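Local structure of hypothetical protein PA3352 (Pseudomonas aeruginosa, 2FUP) at residues 19-23 with 101-105; 5-9 with 62-66. The protein is a putative flagella synthesis protein of the FlgN family that probably serves as an export chaperone for hook-filament junction proteins. All coordinates share one frame; numbering follows the deposited sequence. Where two conformers were deposited one is given.

Contact 1 of 2, residues 19-23 with 101-105; sequences ANQLL and LLERC
The thiol of Cys105 sits in a notch of the facing helix, where SG rests against Ala19 O at 3.5 Å and against the backbone N and CB of Leu23. Ala19 O already accepts the helical bond from Leu23 N, at 2.9 Å, so the sulfur lies on a turn whose backbone polar groups are paired with each other. With SG beside its own backbone N and anti to the carbonyl carbon (chi1 -71°), the thiol is carried into this notch, and Leu22 CD2 also touches SG. Helix 7-34 and helix 88-114 run here nearly parallel, their local axes 9.3 Å apart and inclined by 20°, as neighbours in an elongated, all-helical bundle. A turn earlier, Ala19 CB meets Leu101 CB at 3.9 Å. Leu101 then spreads both methyls against the amide of Asn20, and OD1 of that amide approaches Leu101 CD2 to 3.4 Å. At the outer margin Leu23 and Arg104 meet roughly at right angles: Leu23 CD2 stands over the centre of one guanidinium face, 3.5 Å above its plane, and the bend in the arginine chain at chi3 (76°) turns that face back across the leucine. Leu127 of helix 121-130 packs on Cys105, while Leu55 of helix 39-68 touches Leu22.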
loop_
_atom_site.group_PDB
_atom_site.type_symbol
_atom_site.label_atom_id
_atom_site.label_comp_id
_atom_site.label_asym_id
_atom_site.label_seq_id
_atom_site.Cartn_x
_atom_site.Cartn_y
_atom_site.Cartn_z
ATOM N N ALA A 19 -1.602 4.421 1.454
ATOM C CA ALA A 19 -0.422 4.533 0.621
ATOM C C ALA A 19 -0.143 5.981 0.261
ATOM O O ALA A 19 0.988 6.401 0.238
ATOM C CB ALA A 19 -0.562 3.688 -0.617
ATOM N N ASN A 20 -1.180 6.753 -0.034
ATOM C CA ASN A 20 -0.962 8.193 -0.241
ATOM C C ASN A 20 -0.370 8.852 1.023
ATOM O O ASN A 20 0.560 9.651 0.907
ATOM C CB ASN A 20 -2.272 8.865 -0.599
ATOM C CG ASN A 20 -2.553 8.836 -2.073
ATOM O OD1 ASN A 20 -1.713 9.224 -2.882
ATOM N ND2 ASN A 20 -3.782 8.435 -2.436
ATOM N N GLN A 21 -0.912 8.516 2.189
ATOM C CA GLN A 21 -0.404 9.119 3.397
ATOM C C GLN A 21 1.055 8.691 3.605
ATOM O O GLN A 21 1.897 9.490 4.034
ATOM C CB GLN A 21 -1.308 8.863 4.584
ATOM C CG GLN A 21 -2.578 9.706 4.444
ATOM C CD GLN A 21 -3.288 9.893 5.754
ATOM O OE1 GLN A 21 -3.315 8.987 6.566
ATOM N NE2 GLN A 21 -3.851 11.089 5.983
ATOM N N LEU A 22 1.355 7.417 3.358
ATOM C CA LEU A 22 2.741 6.919 3.513
ATOM C C LEU A 22 3.705 7.683 2.590
ATOM O O LEU A 22 4.749 8.155 3.002
ATOM C CB LEU A 22 2.781 5.396 3.260
ATOM C CG LEU A 22 4.134 4.760 3.483
ATOM C CD1 LEU A 22 4.653 4.952 4.869
ATOM C CD2 LEU A 22 4.074 3.259 3.148
ATOM N N LEU A 23 3.288 7.839 1.327
ATOM C CA LEU A 23 4.138 8.537 0.364
ATOM C C LEU A 23 4.423 9.962 0.862
ATOM O O LEU A 23 5.533 10.466 0.735
ATOM C CB LEU A 23 3.449 8.510 -0.997
ATOM C CG LEU A 23 4.219 9.083 -2.144
ATOM C CD1 LEU A 23 5.557 8.388 -2.355
ATOM C CD2 LEU A 23 3.331 9.073 -3.423
ATOM N N LEU A 101 1.078 3.330 -6.457
ATOM C CA LEU A 101 1.426 4.059 -5.218
ATOM C C LEU A 101 2.410 3.266 -4.382
ATOM O O LEU A 101 3.310 3.854 -3.794
ATOM C CB LEU A 101 0.174 4.328 -4.406
ATOM C CG LEU A 101 -0.760 5.442 -4.900
ATOM C CD1 LEU A 101 -2.101 5.446 -4.210
ATOM C CD2 LEU A 101 -0.089 6.838 -4.677
ATOM N N LEU A 102 2.242 1.954 -4.298
ATOM C CA LEU A 102 3.185 1.148 -3.489
ATOM C C LEU A 102 4.574 1.196 -4.091
ATOM O O LEU A 102 5.610 1.261 -3.398
ATOM C CB LEU A 102 2.700 -0.280 -3.304
ATOM C CG LEU A 102 1.434 -0.452 -2.511
ATOM C CD1 LEU A 102 0.930 -1.928 -2.487
ATOM C CD2 LEU A 102 1.603 0.103 -1.081
ATOM N N GLU A 103 4.654 1.198 -5.423
ATOM C CA GLU A 103 5.932 1.271 -6.059
ATOM C C GLU A 103 6.561 2.664 -5.802
ATOM O O GLU A 103 7.787 2.790 -5.537
ATOM C CB GLU A 103 5.772 0.987 -7.580
ATOM C CG GLU A 103 7.030 1.272 -8.416
ATOM C CD GLU A 103 6.805 0.933 -9.926
ATOM O OE1 GLU A 103 6.982 -0.241 -10.275
ATOM O OE2 GLU A 103 6.500 1.847 -10.734
ATOM N N ARG A 104 5.768 3.734 -5.888
ATOM C CA ARG A 104 6.262 5.057 -5.587
ATOM C C ARG A 104 6.790 5.128 -4.150
ATOM O O ARG A 104 7.851 5.731 -3.910
ATOM C CB ARG A 104 5.138 6.081 -5.780
ATOM C CG ARG A 104 4.774 6.328 -7.235
ATOM C CD ARG A 104 3.539 7.204 -7.389
ATOM N NE ARG A 104 3.832 8.616 -7.128
ATOM C CZ ARG A 104 2.912 9.572 -6.908
ATOM N NH1 ARG A 104 1.607 9.283 -6.870
ATOM N NH2 ARG A 104 3.311 10.838 -6.704
ATOM N N CYS A 105 6.043 4.572 -3.209
ATOM C CA CYS A 105 6.518 4.540 -1.808
ATOM C C CYS A 105 7.857 3.807 -1.725
ATOM O O CYS A 105 8.782 4.262 -1.042
ATOM C CB CYS A 105 5.532 3.856 -0.911
ATOM S SG CYS A 105 3.971 4.721 -0.562
#

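Contact 2 of 2, residues 5-9 with 62-66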
loop_
_atom_site.group_PDB
_atom_site.type_symbol
_atom_site.label_atom_id
_atom_site.label_comp_id
_atom_site.label_asym_id
_atom_site.label_seq_id
_atom_site.Cartn_x
_atom_site.Cartn_y
_atom_site.Cartn_z
ATOM N N SER A 5 -20.523 -8.012 -2.546
ATOM C CA SER A 5 -19.982 -7.530 -1.297
ATOM C C SER A 5 -18.981 -6.420 -1.493
ATOM O O SER A 5 -18.110 -6.521 -2.361
ATOM C CB SER A 5 -19.260 -8.689 -0.615
ATOM O OG SER A 5 -18.647 -8.173 0.548
ATOM N N PRO A 6 -19.096 -5.377 -0.662
ATOM C CA PRO A 6 -18.204 -4.237 -0.799
ATOM C C PRO A 6 -16.817 -4.459 -0.234
ATOM O O PRO A 6 -15.962 -3.549 -0.371
ATOM C CB PRO A 6 -18.935 -3.175 -0.003
ATOM C CG PRO A 6 -19.698 -3.957 1.011
ATOM C CD PRO A 6 -20.165 -5.108 0.303
ATOM N N THR A 7 -16.561 -5.641 0.351
ATOM C CA THR A 7 -15.305 -5.736 1.142
ATOM C C THR A 7 -14.031 -5.494 0.386
ATOM O O THR A 7 -13.175 -4.752 0.803
ATOM C CB THR A 7 -15.231 -7.066 1.837
ATOM O OG1 THR A 7 -16.461 -7.298 2.521
ATOM C CG2 THR A 7 -14.094 -7.145 2.814
ATOM N N LEU A 8 -13.860 -6.131 -0.766
ATOM C CA LEU A 8 -12.620 -5.996 -1.493
ATOM C C LEU A 8 -12.402 -4.565 -1.946
ATOM O O LEU A 8 -11.267 -4.022 -1.818
ATOM C CB LEU A 8 -12.507 -6.942 -2.682
ATOM C CG LEU A 8 -11.173 -7.074 -3.362
ATOM C CD1 LEU A 8 -10.117 -7.558 -2.397
ATOM C CD2 LEU A 8 -11.190 -8.035 -4.513
ATOM N N LEU A 9 -13.448 -3.948 -2.483
ATOM C CA LEU A 9 -13.301 -2.590 -2.925
ATOM C C LEU A 9 -12.996 -1.661 -1.763
ATOM O O LEU A 9 -12.190 -0.742 -1.900
ATOM C CB LEU A 9 -14.538 -2.150 -3.706
ATOM C CG LEU A 9 -14.459 -0.758 -4.363
ATOM C CD1 LEU A 9 -13.343 -0.637 -5.378
ATOM C CD2 LEU A 9 -15.822 -0.514 -5.085
ATOM N N ARG A 62 -6.912 -8.784 1.359
ATOM C CA ARG A 62 -7.190 -8.899 -0.078
ATOM C C ARG A 62 -6.741 -10.260 -0.623
ATOM O O ARG A 62 -7.430 -10.913 -1.443
ATOM C CB ARG A 62 -6.500 -7.791 -0.890
ATOM C CG ARG A 62 -7.140 -6.463 -0.524
ATOM C CD ARG A 62 -6.869 -5.461 -1.628
ATOM N NE ARG A 62 -5.425 -5.365 -1.701
ATOM C CZ ARG A 62 -4.716 -4.628 -0.863
ATOM N NH1 ARG A 62 -5.323 -3.818 -0.029
ATOM N NH2 ARG A 62 -3.418 -4.662 -0.887
ATOM N N ALA A 63 -5.558 -10.712 -0.176
ATOM C CA ALA A 63 -5.031 -12.007 -0.641
ATOM C C ALA A 63 -5.991 -13.138 -0.233
ATOM O O ALA A 63 -6.236 -14.079 -1.021
ATOM C CB ALA A 63 -3.611 -12.294 -0.035
ATOM N N GLU A 64 -6.528 -13.067 1.014
ATOM C CA GLU A 64 -7.428 -14.104 1.489
ATOM C C GLU A 64 -8.739 -14.141 0.702
ATOM O O GLU A 64 -9.254 -15.212 0.373
ATOM C CB GLU A 64 -7.682 -13.962 2.993
ATOM C CG GLU A 64 -8.554 -15.061 3.646
ATOM C CD GLU A 64 -8.024 -16.489 3.542
ATOM O OE1 GLU A 64 -6.785 -16.622 3.432
ATOM O OE2 GLU A 64 -8.852 -17.480 3.620
ATOM N N ILE A 65 -9.262 -12.970 0.341
ATOM C CA ILE A 65 -10.466 -12.919 -0.435
ATOM C C ILE A 65 -10.201 -13.598 -1.781
ATOM O O ILE A 65 -11.034 -14.391 -2.278
ATOM C CB ILE A 65 -10.951 -11.453 -0.563
ATOM C CG1 ILE A 65 -11.446 -10.981 0.794
ATOM C CG2 ILE A 65 -11.976 -11.335 -1.642
ATOM C CD1 ILE A 65 -11.747 -9.515 0.868
ATOM N N LEU A 66 -9.114 -13.234 -2.457
ATOM C CA LEU A 66 -8.855 -13.830 -3.759
ATOM C C LEU A 66 -8.576 -15.332 -3.662
ATOM O O LEU A 66 -9.075 -16.116 -4.493
ATOM C CB LEU A 66 -7.709 -13.103 -4.493
ATOM C CG LEU A 66 -7.921 -11.609 -4.776
ATOM C CD1 LEU A 66 -6.660 -10.994 -5.392
ATOM C CD2 LEU A 66 -9.107 -11.449 -5.660
#
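Leu8 reaches across from the first turn of helix 7-34 and divides its two methyls between residues of helix 39-68. CD1 of Leu8 goes to the aliphatic stem of Arg62, lying 3.7 Å from CG and almost as near to CB and CD, and the two side chains cross at about a right angle. CD2 turns to Leu66, again crosswise, with 4.2 Å between Leu8 CD2 and Leu66 CD2. The leucine gains this reach because its CG is anti to the backbone N (chi1 -169°), which brings the end of the side chain closer to the partner than its base. Ile65, one turn on from Arg62, has its CB directed toward residues 5-9, and its CD1 touches two residues: Thr7 CG2 at 3.9 Å, approached obliquely, and Leu8 CD1 at 4.1 Å. No hydrogen bond spans the contact. Thr7 touches Ile65 with its CG2 methyl while its hydroxyl serves the helix start: Thr7 OG1 donates to Ser5 OG over 3.1 Å, and Thr7 N gives the same oxygen a nearly straight capping bond (3.3 Å, 167°). In the conformer given, Arg62 NH1 makes a salt bridge with Asp15, further along helix 7-34. Tyr81 of helix 75-82 touches Leu8, Ile65 and Leu66, and from helix 88-114 Leu91 packs on Leu8 and Leu98 on Arg62.

How the contacts relate
Both contacts draw on helix 7-34, contact 2 at its first turn and contact 1 a little over ten residues further along. From there the helix packs against two different partners, helix 39-68 at residues 62-66 and helix 88-114 at residues 101-105. Their segments alternate along the chain, in the order 5-9, 19-23, 62-66, 101-105. Their centres are about 20 Å apart; their nearest atoms, at about 5 Å, do not make contact. Contact 1 is about 6 Å from the centre of the molecule, contact 2 about 15 Å from that centre and nearer one end of the bundle. Together they join the three long helices of this strand-free, FlgN-family protein.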